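Local coordinates for protein Protease/Reverse transcriptase/ribonuclease H (Eastern chimpanzee simian foamy virus, PDB 7KSF) that joins an aspartic protease to a reverse transcriptase and ribonuclease H in one polyprotein chain, and probably copies the viral RNA genome into DNA, at residues L2-P7 / Q92-T97; K61-K66 / P87-Q92; P172-V177 / W208-D213; D248-F253 / G337-L342. The protein carries 1 engineered substitution. All coordinates share one frame; numbering follows the deposited sequence.

Contact 1 of 4, residues L2-P7 / Q92-T97; sequences LLQPLP and QPLQLT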
# COMPACT_ATOMS: atom_id res chain seq x y z
N LEU A 2 13.09 -24.60 -7.33
CA LEU A 2 14.20 -24.18 -6.50
C LEU A 2 15.56 -24.55 -7.09
O LEU A 2 16.58 -24.12 -6.56
CB LEU A 2 14.08 -24.79 -5.11
CG LEU A 2 12.73 -24.60 -4.42
CD1 LEU A 2 12.65 -25.49 -3.19
CD2 LEU A 2 12.53 -23.14 -4.05
N LEU A 3 15.59 -25.33 -8.16
CA LEU A 3 16.83 -25.73 -8.80
C LEU A 3 17.13 -24.82 -9.98
O LEU A 3 16.23 -24.48 -10.76
CB LEU A 3 16.78 -27.18 -9.25
CG LEU A 3 16.39 -28.17 -8.15
CD1 LEU A 3 16.51 -29.60 -8.64
CD2 LEU A 3 17.24 -27.95 -6.90
N GLN A 4 18.38 -24.42 -10.10
CA GLN A 4 18.78 -23.50 -11.16
C GLN A 4 18.59 -24.16 -12.52
O GLN A 4 19.06 -25.29 -12.72
CB GLN A 4 20.22 -23.06 -10.97
CG GLN A 4 20.68 -21.98 -11.93
CD GLN A 4 22.00 -21.36 -11.52
OE1 GLN A 4 22.37 -20.29 -11.99
NE2 GLN A 4 22.72 -22.04 -10.62
N PRO A 5 17.93 -23.51 -13.46
CA PRO A 5 17.81 -24.08 -14.80
C PRO A 5 19.16 -24.13 -15.49
O PRO A 5 20.06 -23.33 -15.22
CB PRO A 5 16.86 -23.11 -15.52
CG PRO A 5 17.01 -21.83 -14.79
CD PRO A 5 17.26 -22.20 -13.35
N LEU A 6 19.30 -25.10 -16.40
CA LEU A 6 20.56 -25.38 -17.05
C LEU A 6 20.44 -25.13 -18.55
O LEU A 6 19.53 -25.68 -19.19
CB LEU A 6 20.98 -26.83 -16.79
CG LEU A 6 20.81 -27.24 -15.33
CD1 LEU A 6 20.69 -28.75 -15.20
CD2 LEU A 6 21.96 -26.71 -14.49
N PRO A 7 21.32 -24.32 -19.13
CA PRO A 7 21.23 -24.07 -20.58
C PRO A 7 21.53 -25.33 -21.37
O PRO A 7 22.46 -26.08 -21.05
CB PRO A 7 22.28 -22.98 -20.82
CG PRO A 7 23.26 -23.16 -19.70
CD PRO A 7 22.45 -23.60 -18.52
N GLN A 92 22.38 -28.36 -8.19
CA GLN A 92 22.77 -27.21 -7.39
C GLN A 92 21.59 -26.27 -7.24
O GLN A 92 20.78 -26.13 -8.17
CB GLN A 92 23.96 -26.47 -8.02
CG GLN A 92 25.24 -27.29 -8.10
CD GLN A 92 26.42 -26.48 -8.58
OE1 GLN A 92 26.33 -25.26 -8.74
NE2 GLN A 92 27.54 -27.15 -8.82
N PRO A 93 21.45 -25.62 -6.09
CA PRO A 93 20.33 -24.70 -5.89
C PRO A 93 20.43 -23.48 -6.80
O PRO A 93 21.48 -23.18 -7.37
CB PRO A 93 20.44 -24.31 -4.41
CG PRO A 93 21.88 -24.53 -4.07
CD PRO A 93 22.31 -25.71 -4.89
N LEU A 94 19.31 -22.78 -6.93
CA LEU A 94 19.30 -21.56 -7.73
C LEU A 94 20.02 -20.45 -6.99
O LEU A 94 19.85 -20.26 -5.79
CB LEU A 94 17.86 -21.15 -8.04
CG LEU A 94 17.68 -19.81 -8.75
CD1 LEU A 94 18.37 -19.81 -10.11
CD2 LEU A 94 16.21 -19.50 -8.89
N GLN A 95 20.84 -19.70 -7.73
CA GLN A 95 21.63 -18.61 -7.17
C GLN A 95 21.51 -17.41 -8.10
O GLN A 95 22.06 -17.43 -9.21
CB GLN A 95 23.09 -19.01 -6.98
CG GLN A 95 23.32 -20.13 -5.96
CD GLN A 95 23.62 -19.60 -4.57
OE1 GLN A 95 24.27 -18.57 -4.40
NE2 GLN A 95 23.13 -20.31 -3.55
N LEU A 96 20.80 -16.38 -7.66
CA LEU A 96 20.61 -15.18 -8.45
C LEU A 96 21.45 -14.08 -7.79
O LEU A 96 22.29 -14.35 -6.92
CB LEU A 96 19.15 -14.75 -8.37
CG LEU A 96 18.15 -15.70 -9.05
CD1 LEU A 96 16.74 -15.21 -8.82
CD2 LEU A 96 18.45 -15.81 -10.54
N THR A 97 21.19 -12.74 -8.18
CA THR A 97 22.14 -11.66 -7.93
C THR A 97 22.09 -11.18 -6.49
O THR A 97 23.08 -11.30 -5.75
CB THR A 97 21.87 -10.50 -8.89
OG1 THR A 97 21.79 -11.00 -10.23
CG2 THR A 97 22.99 -9.48 -8.80
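The flat carboxamide of Gln4 meets Leu94 and the backbone around it from one side: Leu94 CD1 and the carbonyl oxygens of Pro93 and Gln95 all lie off the same side of its plane. CD1 of Leu94 is offset toward the aliphatic end, 3.7 Å from Gln4 CG. At the polar end Gln4 NE2 comes to 3.7 Å from Pro93 O, a polar approach too long to be a bond. Pro5 adds one apolar touch, its CD 4.2 Å from Leu94 CD1. CG of Gln4 stands anti to the backbone N (chi1 -173°), which sets it beside Leu94 CD1; the extended chain beyond it takes the amide on toward Pro93 O. The side chains of Gln4 and Leu94 cross at about a right angle.

The backbones make a single bridge between Leu3 and Pro93. Its bond runs from Leu94 N to Leu2 O, 3.1 Å long with 149° at the hydrogen, and Leu94 CB tucks in beside the same carbonyl, 3.6 Å from Leu2 O. With the touching parts 94° apart in direction, the pairing does not extend beyond this single bridge.

The N-terminal segment leads into strand 6-9, and Pro5 packs on Leu16 and His18 of the adjacent strand 14-19. Gln4 also touches Lys183 of helix 171-184, while Thr97 OG1 is hydrogen-bonded to Asp180 of that helix. The contact joins the start of the protease sheet to the loop between strand 79-81 and helix 102-112, beside helix 171-184.

Contact 2 of 4, residues K61-K66 / P87-Q92; sequences KVKGRK and PWLTQQ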
# COMPACT_ATOMS: atom_id res chain seq x y z
N LYS A 61 22.79 -31.44 -26.34
CA LYS A 61 23.86 -30.82 -25.58
C LYS A 61 23.34 -30.29 -24.25
O LYS A 61 22.25 -29.71 -24.19
CB LYS A 61 24.51 -29.68 -26.37
CG LYS A 61 25.16 -30.09 -27.67
CD LYS A 61 25.75 -28.89 -28.38
CE LYS A 61 26.37 -29.28 -29.72
NZ LYS A 61 26.92 -28.11 -30.44
N VAL A 62 24.11 -30.51 -23.20
CA VAL A 62 23.85 -29.92 -21.88
C VAL A 62 25.10 -29.14 -21.50
O VAL A 62 26.17 -29.73 -21.28
CB VAL A 62 23.52 -30.99 -20.83
CG1 VAL A 62 23.48 -30.37 -19.44
CG2 VAL A 62 22.19 -31.65 -21.15
N LYS A 63 24.97 -27.81 -21.43
CA LYS A 63 26.10 -26.91 -21.18
C LYS A 63 27.20 -27.08 -22.22
O LYS A 63 28.37 -26.80 -21.95
CB LYS A 63 26.67 -27.10 -19.77
CG LYS A 63 25.76 -26.63 -18.65
CD LYS A 63 26.46 -26.76 -17.30
CE LYS A 63 25.62 -26.14 -16.20
NZ LYS A 63 26.30 -26.18 -14.87
N GLY A 64 26.85 -27.55 -23.42
CA GLY A 64 27.81 -27.76 -24.48
C GLY A 64 28.25 -29.19 -24.69
O GLY A 64 28.81 -29.50 -25.75
N ARG A 65 28.01 -30.08 -23.72
CA ARG A 65 28.38 -31.48 -23.83
C ARG A 65 27.18 -32.31 -24.26
O ARG A 65 26.10 -32.18 -23.68
CB ARG A 65 28.95 -32.01 -22.51
CG ARG A 65 30.36 -31.55 -22.20
CD ARG A 65 31.02 -32.46 -21.18
NE ARG A 65 31.10 -33.84 -21.65
CZ ARG A 65 31.71 -34.82 -20.99
NH1 ARG A 65 32.31 -34.57 -19.84
NH2 ARG A 65 31.72 -36.05 -21.49
N LYS A 66 27.37 -33.16 -25.26
CA LYS A 66 26.29 -33.99 -25.77
C LYS A 66 25.88 -35.04 -24.75
O LYS A 66 26.69 -35.52 -23.95
CB LYS A 66 26.70 -34.66 -27.08
CG LYS A 66 27.04 -33.70 -28.20
CD LYS A 66 27.38 -34.45 -29.48
CE LYS A 66 27.82 -33.49 -30.58
NZ LYS A 66 29.04 -32.74 -30.20
N PRO A 87 25.11 -38.31 -15.11
CA PRO A 87 25.77 -38.64 -13.84
C PRO A 87 26.83 -37.63 -13.46
O PRO A 87 27.09 -37.42 -12.27
CB PRO A 87 26.38 -40.02 -14.11
CG PRO A 87 26.68 -39.99 -15.57
CD PRO A 87 25.60 -39.16 -16.22
N TRP A 88 27.46 -36.99 -14.45
CA TRP A 88 28.50 -36.02 -14.16
C TRP A 88 27.92 -34.76 -13.53
O TRP A 88 28.35 -34.32 -12.46
CB TRP A 88 29.29 -35.68 -15.42
CG TRP A 88 28.42 -35.37 -16.60
CD1 TRP A 88 27.79 -36.27 -17.41
CD2 TRP A 88 28.10 -34.07 -17.12
NE1 TRP A 88 27.09 -35.62 -18.39
CE2 TRP A 88 27.26 -34.27 -18.24
CE3 TRP A 88 28.43 -32.77 -16.74
CZ2 TRP A 88 26.75 -33.21 -18.98
CZ3 TRP A 88 27.92 -31.72 -17.48
CH2 TRP A 88 27.09 -31.94 -18.59
N LEU A 89 26.92 -34.16 -14.19
CA LEU A 89 26.32 -32.94 -13.67
C LEU A 89 25.54 -33.23 -12.40
O LEU A 89 24.73 -34.16 -12.35
CB LEU A 89 25.41 -32.32 -14.72
CG LEU A 89 24.56 -31.13 -14.29
CD1 LEU A 89 25.43 -29.98 -13.82
CD2 LEU A 89 23.68 -30.70 -15.45
N THR A 90 25.77 -32.42 -11.37
CA THR A 90 25.10 -32.56 -10.09
C THR A 90 24.07 -31.45 -9.92
O THR A 90 24.11 -30.42 -10.60
CB THR A 90 26.12 -32.51 -8.94
OG1 THR A 90 25.42 -32.50 -7.69
CG2 THR A 90 26.99 -31.27 -9.04
N GLN A 91 23.13 -31.69 -9.02
CA GLN A 91 22.10 -30.71 -8.72
C GLN A 91 22.66 -29.61 -7.83
O GLN A 91 23.33 -29.89 -6.83
CB GLN A 91 20.90 -31.38 -8.05
CG GLN A 91 19.86 -30.43 -7.48
CD GLN A 91 20.09 -30.12 -6.01
OE1 GLN A 91 19.96 -28.98 -5.58
NE2 GLN A 91 20.43 -31.15 -5.24
N GLN A 92 22.38 -28.36 -8.19
CA GLN A 92 22.77 -27.21 -7.39
C GLN A 92 21.59 -26.27 -7.24
O GLN A 92 20.78 -26.13 -8.17
CB GLN A 92 23.96 -26.47 -8.02
CG GLN A 92 25.24 -27.29 -8.10
CD GLN A 92 26.42 -26.48 -8.58
OE1 GLN A 92 26.33 -25.26 -8.74
NE2 GLN A 92 27.54 -27.15 -8.82
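Trp88 sets the far corner of its six-membered ring against Val62: CH2 lies 3.6 Å from Val62 O, which sits at the ring edge near its plane, and 4.0 Å from Val62 CG1. That methyl is shared, since Val62 CG1 also lies 4.0 Å from Leu89 CD2. CG1 is anti to the backbone N (chi1 171°), between the two side chains of the loop. Leu89 CB covers one face of the indole, offset toward the rim. The guanidinium of Arg65 stands off the opposite face, its CZ 5.3 Å from the centroid of the five-membered ring; although nearly on the ring normal, this is at most a weak cation-pi attraction. The extended Lys63 chain crosses Leu89 at about a right angle, with Lys63 NZ 4.0 Å from Leu89 CD1.

No hydrogen bond crosses the contact. Within 61-66, Val62 and Arg65 exchange backbone hydrogen bonds. Leu6 of strand 6-9 packs against both Lys63 and Leu89. Val62 to Arg65 form a type I' turn, with positive phi at Lys63 and Gly64, characteristic of a tight two-residue beta hairpin; here it links strands 52-62 and 65-74 of the aspartic protease sheet.

Contact 3 of 4, residues P172-V177 / W208-D213; sequences PSIQIV and WRMVLD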
# COMPACT_ATOMS: atom_id res chain seq x y z
N PRO A 172 21.98 0.30 -15.23
CA PRO A 172 22.66 -0.68 -14.36
C PRO A 172 21.71 -1.49 -13.49
O PRO A 172 21.85 -2.72 -13.39
CB PRO A 172 23.61 0.19 -13.53
CG PRO A 172 23.80 1.43 -14.32
CD PRO A 172 22.48 1.67 -14.98
N SER A 173 20.75 -0.84 -12.84
CA SER A 173 19.83 -1.55 -11.96
C SER A 173 18.86 -2.44 -12.73
O SER A 173 18.34 -3.40 -12.16
CB SER A 173 19.05 -0.56 -11.09
OG SER A 173 18.48 0.47 -11.89
N ILE A 174 18.62 -2.15 -14.00
CA ILE A 174 17.69 -2.94 -14.80
C ILE A 174 18.39 -4.13 -15.46
O ILE A 174 17.79 -5.20 -15.60
CB ILE A 174 17.00 -2.04 -15.85
CG1 ILE A 174 16.16 -0.98 -15.15
CG2 ILE A 174 16.14 -2.87 -16.79
CD1 ILE A 174 15.42 -0.08 -16.10
N GLN A 175 19.64 -3.96 -15.89
CA GLN A 175 20.36 -5.06 -16.51
C GLN A 175 20.50 -6.25 -15.57
O GLN A 175 20.61 -7.39 -16.02
CB GLN A 175 21.74 -4.58 -16.98
CG GLN A 175 22.57 -5.65 -17.67
CD GLN A 175 21.99 -6.08 -19.01
OE1 GLN A 175 21.15 -5.39 -19.58
NE2 GLN A 175 22.46 -7.22 -19.51
N ILE A 176 20.50 -5.99 -14.25
CA ILE A 176 20.49 -7.08 -13.28
C ILE A 176 19.23 -7.92 -13.44
O ILE A 176 19.28 -9.16 -13.50
CB ILE A 176 20.60 -6.53 -11.85
CG1 ILE A 176 21.84 -5.63 -11.73
CG2 ILE A 176 20.64 -7.66 -10.84
CD1 ILE A 176 21.83 -4.74 -10.51
N VAL A 177 18.08 -7.25 -13.51
CA VAL A 177 16.81 -7.96 -13.69
C VAL A 177 16.79 -8.71 -15.01
O VAL A 177 16.32 -9.85 -15.08
CB VAL A 177 15.64 -6.96 -13.59
CG1 VAL A 177 14.31 -7.69 -13.62
CG2 VAL A 177 15.77 -6.12 -12.33
N TRP A 208 16.05 1.51 -10.10
CA TRP A 208 15.02 1.73 -11.10
C TRP A 208 14.44 0.40 -11.55
O TRP A 208 15.14 -0.62 -11.60
CB TRP A 208 15.56 2.48 -12.32
CG TRP A 208 16.26 3.77 -12.00
CD1 TRP A 208 17.45 3.92 -11.35
CD2 TRP A 208 15.82 5.09 -12.35
NE1 TRP A 208 17.77 5.25 -11.26
CE2 TRP A 208 16.79 5.99 -11.87
CE3 TRP A 208 14.70 5.59 -13.02
CZ2 TRP A 208 16.67 7.37 -12.03
CZ3 TRP A 208 14.59 6.96 -13.18
CH2 TRP A 208 15.56 7.83 -12.69
N ARG A 209 13.15 0.41 -11.88
CA ARG A 209 12.47 -0.74 -12.44
C ARG A 209 11.91 -0.38 -13.80
O ARG A 209 11.48 0.76 -14.03
CB ARG A 209 11.35 -1.24 -11.51
CG ARG A 209 10.39 -0.15 -11.06
CD ARG A 209 9.45 -0.64 -9.96
NE ARG A 209 8.64 -1.79 -10.38
CZ ARG A 209 7.45 -1.70 -10.95
NH1 ARG A 209 6.91 -0.51 -11.19
NH2 ARG A 209 6.79 -2.80 -11.29
N MET A 210 11.92 -1.35 -14.71
CA MET A 210 11.48 -1.12 -16.08
C MET A 210 9.97 -1.31 -16.20
O MET A 210 9.35 -2.04 -15.43
CB MET A 210 12.20 -2.07 -17.05
CG MET A 210 11.78 -3.52 -16.95
SD MET A 210 12.48 -4.55 -18.26
CE MET A 210 11.67 -6.11 -17.94
N VAL A 211 9.39 -0.63 -17.19
CA VAL A 211 7.96 -0.68 -17.45
C VAL A 211 7.75 -0.85 -18.95
O VAL A 211 8.35 -0.14 -19.75
CB VAL A 211 7.23 0.58 -16.95
CG1 VAL A 211 5.77 0.55 -17.35
CG2 VAL A 211 7.36 0.70 -15.44
N LEU A 212 6.89 -1.80 -19.33
CA LEU A 212 6.58 -2.06 -20.73
C LEU A 212 5.28 -1.38 -21.12
O LEU A 212 4.34 -1.31 -20.32
CB LEU A 212 6.48 -3.56 -20.99
CG LEU A 212 7.81 -4.32 -20.87
CD1 LEU A 212 7.57 -5.81 -20.97
CD2 LEU A 212 8.78 -3.86 -21.94
N ASP A 213 5.23 -0.88 -22.35
CA ASP A 213 4.07 -0.16 -22.87
C ASP A 213 3.31 -1.12 -23.80
O ASP A 213 3.54 -1.15 -25.01
CB ASP A 213 4.50 1.11 -23.59
CG ASP A 213 3.33 1.99 -23.97
OD1 ASP A 213 2.30 1.91 -23.27
OD2 ASP A 213 3.44 2.76 -24.94
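Ile174, Trp208 and Met210 bury the most surface here. Ile174 reaches out from helix 172-177 with its CG1 arm extended (chi2 -179°), and the terminal CD1 lands 3.9 Å from Met210 CB. The branch methyl CG2 adds a second touch at 4.0 Å from the same Met210 CB, so the methionine is met at its root. Nearer the helix, Ile174 CG1 rests 3.7 Å from Trp208 O.

Trp208 contributes mainly through its backbone and CB, while the indole turns away from segment 172-177 and packs on Ala170 and on Pro202 of strand 198-202. Ser173 OG lies at the ring edge, near its plane, 3.6 Å from Trp208 CD1. The same hydroxyl receives a weak hydrogen bond from Trp208 N, 3.2 Å long and bent to 133° at the hydrogen. Its stronger partner is Ala170 O, just before helix 171-184.

The axes of the short helix and strand segments approach to 7.3 Å and are inclined at 64°, and the contacts fall on Trp208 to Met210, the first three residues of strand 208-212, which pairs with strand 198-202 in a small antiparallel sheet. Met210 continues the apolar layer to Trp277 of strand 273-277. The fit therefore rests chiefly on van der Waals contact between Ile174 and Met210, to which the serine adds a weak, bent polar tie.

Contact 4 of 4, residues D248-F253 / G337-L342; sequences DLANGF and GYVVSL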
# COMPACT_ATOMS: atom_id res chain seq x y z
N ASP A 248 1.70 -10.73 -0.23
CA ASP A 248 2.03 -10.19 -1.54
C ASP A 248 2.83 -11.23 -2.32
O ASP A 248 3.83 -11.75 -1.83
CB ASP A 248 2.83 -8.90 -1.40
CG ASP A 248 3.25 -8.33 -2.73
OD1 ASP A 248 2.55 -8.58 -3.74
OD2 ASP A 248 4.28 -7.62 -2.78
N LEU A 249 2.38 -11.52 -3.53
CA LEU A 249 3.09 -12.45 -4.39
C LEU A 249 4.19 -11.72 -5.16
O LEU A 249 4.19 -10.50 -5.29
CB LEU A 249 2.13 -13.15 -5.35
CG LEU A 249 1.01 -13.95 -4.68
CD1 LEU A 249 0.12 -14.64 -5.70
CD2 LEU A 249 1.59 -14.97 -3.70
N ALA A 250 5.14 -12.50 -5.68
CA ALA A 250 6.32 -11.94 -6.34
C ALA A 250 6.11 -11.92 -7.85
O ALA A 250 6.73 -12.67 -8.61
CB ALA A 250 7.57 -12.73 -5.96
N ASN A 251 5.22 -11.03 -8.29
CA ASN A 251 4.82 -10.91 -9.69
C ASN A 251 4.34 -12.21 -10.35
O ASN A 251 4.94 -12.74 -11.28
CB ASN A 251 5.94 -10.28 -10.52
CG ASN A 251 5.97 -8.76 -10.41
OD1 ASN A 251 5.46 -8.19 -9.45
ND2 ASN A 251 6.56 -8.11 -11.41
N GLY A 252 3.21 -12.70 -9.83
CA GLY A 252 2.77 -14.06 -10.11
C GLY A 252 2.63 -14.35 -11.59
O GLY A 252 2.85 -15.47 -12.04
N PHE A 253 2.26 -13.33 -12.38
CA PHE A 253 2.17 -13.52 -13.82
C PHE A 253 3.50 -13.96 -14.42
O PHE A 253 3.51 -14.55 -15.50
CB PHE A 253 1.68 -12.24 -14.49
CG PHE A 253 2.11 -10.99 -13.80
CD1 PHE A 253 3.43 -10.59 -13.82
CD2 PHE A 253 1.19 -10.20 -13.13
CE1 PHE A 253 3.83 -9.44 -13.18
CE2 PHE A 253 1.58 -9.05 -12.49
CZ PHE A 253 2.91 -8.67 -12.51
N GLY A 337 4.07 -23.73 -6.79
CA GLY A 337 5.26 -23.05 -7.23
C GLY A 337 5.22 -21.54 -7.11
O GLY A 337 6.05 -20.86 -7.73
N TYR A 338 4.28 -21.00 -6.34
CA TYR A 338 4.21 -19.56 -6.15
C TYR A 338 5.22 -19.12 -5.10
O TYR A 338 5.72 -19.92 -4.30
CB TYR A 338 2.80 -19.14 -5.74
CG TYR A 338 1.80 -19.21 -6.88
CD1 TYR A 338 1.79 -18.25 -7.88
CD2 TYR A 338 0.86 -20.23 -6.94
CE1 TYR A 338 0.88 -18.31 -8.91
CE2 TYR A 338 -0.06 -20.29 -7.97
CZ TYR A 338 -0.05 -19.33 -8.95
OH TYR A 338 -0.96 -19.38 -9.98
N VAL A 339 5.53 -17.83 -5.11
CA VAL A 339 6.56 -17.25 -4.26
C VAL A 339 5.97 -16.05 -3.55
O VAL A 339 5.39 -15.16 -4.19
CB VAL A 339 7.80 -16.84 -5.08
CG1 VAL A 339 8.77 -16.07 -4.21
CG2 VAL A 339 8.47 -18.06 -5.67
N VAL A 340 6.10 -16.02 -2.22
CA VAL A 340 5.54 -14.96 -1.38
C VAL A 340 6.65 -13.99 -1.00
O VAL A 340 7.76 -14.41 -0.63
CB VAL A 340 4.88 -15.55 -0.12
CG1 VAL A 340 4.27 -14.45 0.74
CG2 VAL A 340 3.83 -16.58 -0.50
N SER A 341 6.35 -12.70 -1.08
CA SER A 341 7.28 -11.65 -0.68
C SER A 341 6.89 -11.17 0.71
O SER A 341 5.82 -10.59 0.91
CB SER A 341 7.25 -10.49 -1.68
OG SER A 341 7.99 -9.38 -1.18
N LEU A 342 7.76 -11.42 1.69
CA LEU A 342 7.53 -10.95 3.05
C LEU A 342 7.91 -9.49 3.24
O LEU A 342 7.83 -8.98 4.36
CB LEU A 342 8.29 -11.82 4.04
CG LEU A 342 7.89 -13.30 3.99
CD1 LEU A 342 8.75 -14.13 4.91
CD2 LEU A 342 6.42 -13.46 4.33
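Val339 has CG1 anti to its backbone N (chi1 172°), which brings that methyl to 4.0 Å from Ala250 CB. In Leu249, CG is anti to the carbonyl carbon (chi1 -59°). Although the CB bond of Leu249 is directed away overall, CB still touches Val339 O and the end of the side chain comes nearer, with CD2 3.8 Å from Val339 O and 4.2 Å from Val340 CG2.

The strands pair only weakly and over a short length, antiparallel, with Leu249 opposite Val340 as a non-hydrogen-bonded pair. Ser341 N bonds to Asp248 O at 2.8 Å, nearly straight. Val339 O receives Ala250 N at 3.1 Å, more bent at 140°, and also faces the CA of Leu249 in a CA-H...O contact. Leu249 packs on Phe291 of helix 287-299, and Val340 has backbone bonds to Leu133 and Gln135.

The sequence Asp-Leu-Ala-Asn-Gly-Phe fits motif A of the reverse transcriptase palm, and Asp248 OD1 lies close to Asp310 OD2, as expected of an acidic polymerase centre. The chemistry implies that main-chain bonds and apolar side chains join segment 337-342 to strand 243-249, with the Asp248 carboxylate making no hydrogen bond to that segment.

In the fold
Contacts 1 and 2 are surface contacts of the protease end of the chain. They share Gln92 and reach neighbouring strands of one sheet, and a probable hydrogen bond between Pro7 O and Lys63 N joins them directly. Contacts 3 and 4 are partly buried; contact 4 and the strand of contact 3 belong to the reverse transcriptase, one a helix against a strand, the other two paired strands. Their centres lie about 18 Å apart, and they do not touch. Contact 1 touches contact 3, Thr97 packing on Ile176. Main-chain bonds weigh most in contact 4 and are reduced to one in contact 1; contact 2 has none across it, and contact 3 only a weak serine bond.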